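Local coordinates for FdxN element excision controlling factor XisI (Anabaena variabilis ATCC 29413, PDB 2NVM), which probably acts with XisF and XisH in the site-specific recombination that excises the fdxN element from cyanobacterial nitrogen-fixation genes, at residues B[7-12]-B[52-57]. Numbering follows the deposited sequence.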
loop_
_atom_site.group_PDB
_atom_site.type_symbol
_atom_site.label_atom_id
_atom_site.label_comp_id
_atom_site.label_asym_id
_atom_site.label_seq_id
_atom_site.Cartn_x
_atom_site.Cartn_y
_atom_site.Cartn_z
ATOM N N HIS B 7 -5.655 -11.259 17.053
ATOM C CA HIS B 7 -7.084 -10.931 16.919
ATOM C C HIS B 7 -7.271 -9.678 16.034
ATOM O O HIS B 7 -8.110 -9.673 15.132
ATOM C CB HIS B 7 -7.732 -10.741 18.304
ATOM C CG HIS B 7 -9.107 -10.165 18.249
ATOM N ND1 HIS B 7 -10.165 -10.831 17.670
ATOM C CD2 HIS B 7 -9.593 -8.981 18.681
ATOM C CE1 HIS B 7 -11.244 -10.078 17.746
ATOM N NE2 HIS B 7 -10.924 -8.949 18.356
ATOM N N TYR B 8 -6.481 -8.645 16.318
ATOM C CA TYR B 8 -6.477 -7.378 15.558
ATOM C C TYR B 8 -6.093 -7.592 14.094
ATOM O O TYR B 8 -6.703 -6.980 13.219
ATOM C CB TYR B 8 -5.539 -6.346 16.220
ATOM C CG TYR B 8 -6.058 -5.645 17.464
ATOM C CD1 TYR B 8 -7.044 -6.220 18.310
ATOM C CD2 TYR B 8 -5.467 -4.433 17.885
ATOM C CE1 TYR B 8 -7.478 -5.571 19.474
ATOM C CE2 TYR B 8 -5.904 -3.776 19.072
ATOM C CZ TYR B 8 -6.908 -4.361 19.852
ATOM O OH TYR B 8 -7.356 -3.771 21.009
ATOM N N ARG B 9 -5.087 -8.443 13.845
ATOM C CA ARG B 9 -4.648 -8.802 12.477
ATOM C C ARG B 9 -5.780 -9.467 11.699
ATOM O O ARG B 9 -6.111 -9.024 10.609
ATOM C CB ARG B 9 -3.423 -9.737 12.480
ATOM C CG ARG B 9 -2.110 -9.066 12.821
ATOM C CD ARG B 9 -0.984 -10.064 12.680
ATOM N NE ARG B 9 0.342 -9.461 12.848
ATOM C CZ ARG B 9 1.045 -9.354 13.985
ATOM N NH1 ARG B 9 0.611 -9.832 15.158
ATOM N NH2 ARG B 9 2.249 -8.770 13.936
ATOM N N HIS B 10 -6.361 -10.512 12.295
ATOM C CA HIS B 10 -7.501 -11.264 11.724
ATOM C C HIS B 10 -8.686 -10.343 11.425
ATOM O O HIS B 10 -9.244 -10.405 10.325
ATOM C CB HIS B 10 -7.919 -12.401 12.681
ATOM C CG HIS B 10 -9.143 -13.166 12.257
ATOM N ND1 HIS B 10 -9.112 -14.166 11.305
ATOM C CD2 HIS B 10 -10.425 -13.112 12.701
ATOM C CE1 HIS B 10 -10.325 -14.675 11.161
ATOM N NE2 HIS B 10 -11.139 -14.056 11.998
ATOM N N THR B 11 -9.013 -9.477 12.391
ATOM C CA THR B 11 -10.128 -8.530 12.287
ATOM C C THR B 11 -9.966 -7.574 11.107
ATOM O O THR B 11 -10.835 -7.518 10.240
ATOM C CB THR B 11 -10.314 -7.706 13.613
ATOM O OG1 THR B 11 -10.575 -8.601 14.692
ATOM C CG2 THR B 11 -11.485 -6.715 13.533
ATOM N N ILE B 12 -8.829 -6.895 11.038
ATOM C CA ILE B 12 -8.614 -5.894 9.985
ATOM C C ILE B 12 -8.416 -6.561 8.593
ATOM O O ILE B 12 -8.820 -5.972 7.595
ATOM C CB ILE B 12 -7.634 -4.690 10.422
ATOM C CG1 ILE B 12 -6.215 -4.848 9.952
ATOM C CG2 ILE B 12 -7.797 -4.297 11.893
ATOM C CD1 ILE B 12 -6.107 -4.447 8.502
ATOM N N GLN B 52 3.601 -9.420 8.147
ATOM C CA GLN B 52 4.908 -9.235 8.821
ATOM C C GLN B 52 5.133 -7.796 9.281
ATOM O O GLN B 52 5.618 -7.589 10.390
ATOM C CB GLN B 52 6.089 -9.673 7.929
ATOM C CG GLN B 52 6.131 -11.159 7.605
ATOM C CD GLN B 52 7.414 -11.560 6.860
ATOM N N ARG B 53 4.774 -6.828 8.431
ATOM C CA ARG B 53 4.891 -5.379 8.741
ATOM C C ARG B 53 3.583 -4.712 9.230
ATOM O O ARG B 53 3.621 -3.535 9.593
ATOM C CB ARG B 53 5.446 -4.626 7.531
ATOM C CG ARG B 53 6.850 -5.078 7.142
ATOM C CD ARG B 53 7.381 -4.425 5.875
ATOM N NE ARG B 53 8.677 -5.006 5.507
ATOM C CZ ARG B 53 8.879 -6.187 4.903
ATOM N NH1 ARG B 53 7.874 -7.008 4.580
ATOM N NH2 ARG B 53 10.126 -6.580 4.641
ATOM N N ASP B 54 2.459 -5.453 9.249
ATOM C CA ASP B 54 1.122 -4.962 9.657
ATOM C C ASP B 54 0.666 -3.746 8.846
ATOM O O ASP B 54 0.261 -2.724 9.403
ATOM C CB ASP B 54 1.038 -4.694 11.185
ATOM C CG ASP B 54 1.017 -5.952 12.022
ATOM O OD1 ASP B 54 0.290 -6.901 11.681
ATOM O OD2 ASP B 54 1.654 -5.948 13.090
ATOM N N GLN B 55 0.793 -3.875 7.529
ATOM C CA GLN B 55 0.396 -2.850 6.551
ATOM C C GLN B 55 -0.636 -3.532 5.668
ATOM O O GLN B 55 -0.368 -4.616 5.121
ATOM C CB GLN B 55 1.596 -2.392 5.734
ATOM C CG GLN B 55 2.752 -1.797 6.553
ATOM C CD GLN B 55 2.397 -0.516 7.263
ATOM O OE1 GLN B 55 1.777 0.363 6.687
ATOM N NE2 GLN B 55 2.811 -0.392 8.517
ATOM N N TYR B 56 -1.809 -2.909 5.559
ATOM C CA TYR B 56 -2.970 -3.443 4.829
ATOM C C TYR B 56 -3.504 -2.324 3.952
ATOM O O TYR B 56 -4.028 -1.336 4.470
ATOM C CB TYR B 56 -4.036 -3.924 5.854
ATOM C CG TYR B 56 -3.442 -4.870 6.885
ATOM C CD1 TYR B 56 -3.308 -6.242 6.622
ATOM C CD2 TYR B 56 -2.954 -4.377 8.108
ATOM C CE1 TYR B 56 -2.713 -7.115 7.572
ATOM C CE2 TYR B 56 -2.367 -5.240 9.066
ATOM C CZ TYR B 56 -2.238 -6.593 8.791
ATOM O OH TYR B 56 -1.658 -7.407 9.732
ATOM N N LEU B 57 -3.397 -2.481 2.636
ATOM C CA LEU B 57 -3.803 -1.436 1.709
ATOM C C LEU B 57 -4.576 -1.920 0.489
ATOM O O LEU B 57 -4.300 -2.971 -0.053
ATOM C CB LEU B 57 -2.549 -0.658 1.315
ATOM C CG LEU B 57 -2.716 0.579 0.410
ATOM C CD1 LEU B 57 -1.906 1.767 0.924
ATOM C CD2 LEU B 57 -2.432 0.239 -1.057
#
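Arg9, on helix 4-23, reaches across to Asp54 at the turn leading into strand 55-61 and closes a salt bridge there, NE of Arg9 lying 2.8 Å from OD1 of Asp54. The second carboxylate oxygen is engaged as well: OD2 of Asp54 sits 3.0 Å from NH2 of Arg9. Guanidinium and carboxylate thus meet through two pairs of atoms, though not coplanar, their planes being turned 40° apart. An extended chain from CG to NE gives the arginine the length to get there.

Tyr56 comes to the same oxygen from the strand. Its OH donates to OD1 of Asp54 (2.8 Å), which accepts on its anti lone pair, the one away from OD2; the same OH of Tyr56 also rests 3.5 Å from the CG methylene of Arg9. Asp54 itself has a left-handed backbone conformation and forms a G1 beta bulge with Gln55 opposite Asp50, just as the hairpin of strands 44-50 and 55-61 returns; its CB points toward the helix.

One helical turn on from Arg9, the packing is tight and apolar. Ile12 lies over one face of the Tyr56 ring, its CG1 4.1 Å from the ring centroid in a CH-pi contact; Leu76 and Ile83 of the sheet also touch Ile12, while Gln13 and Ile16 continue the helix's packing against Tyr56. The other end is looser: Arg9 is partly exposed, although its guanidinium is paired with the buried Asp54.

The helix is therefore laid on the sheet by apolar contacts at Ile12 and by an ion pair between Arg9 and Asp54. With Asp54 buried, the arginine charge and the tyrosine hydroxyl together would help keep its carboxylate ionised and limit its rotation.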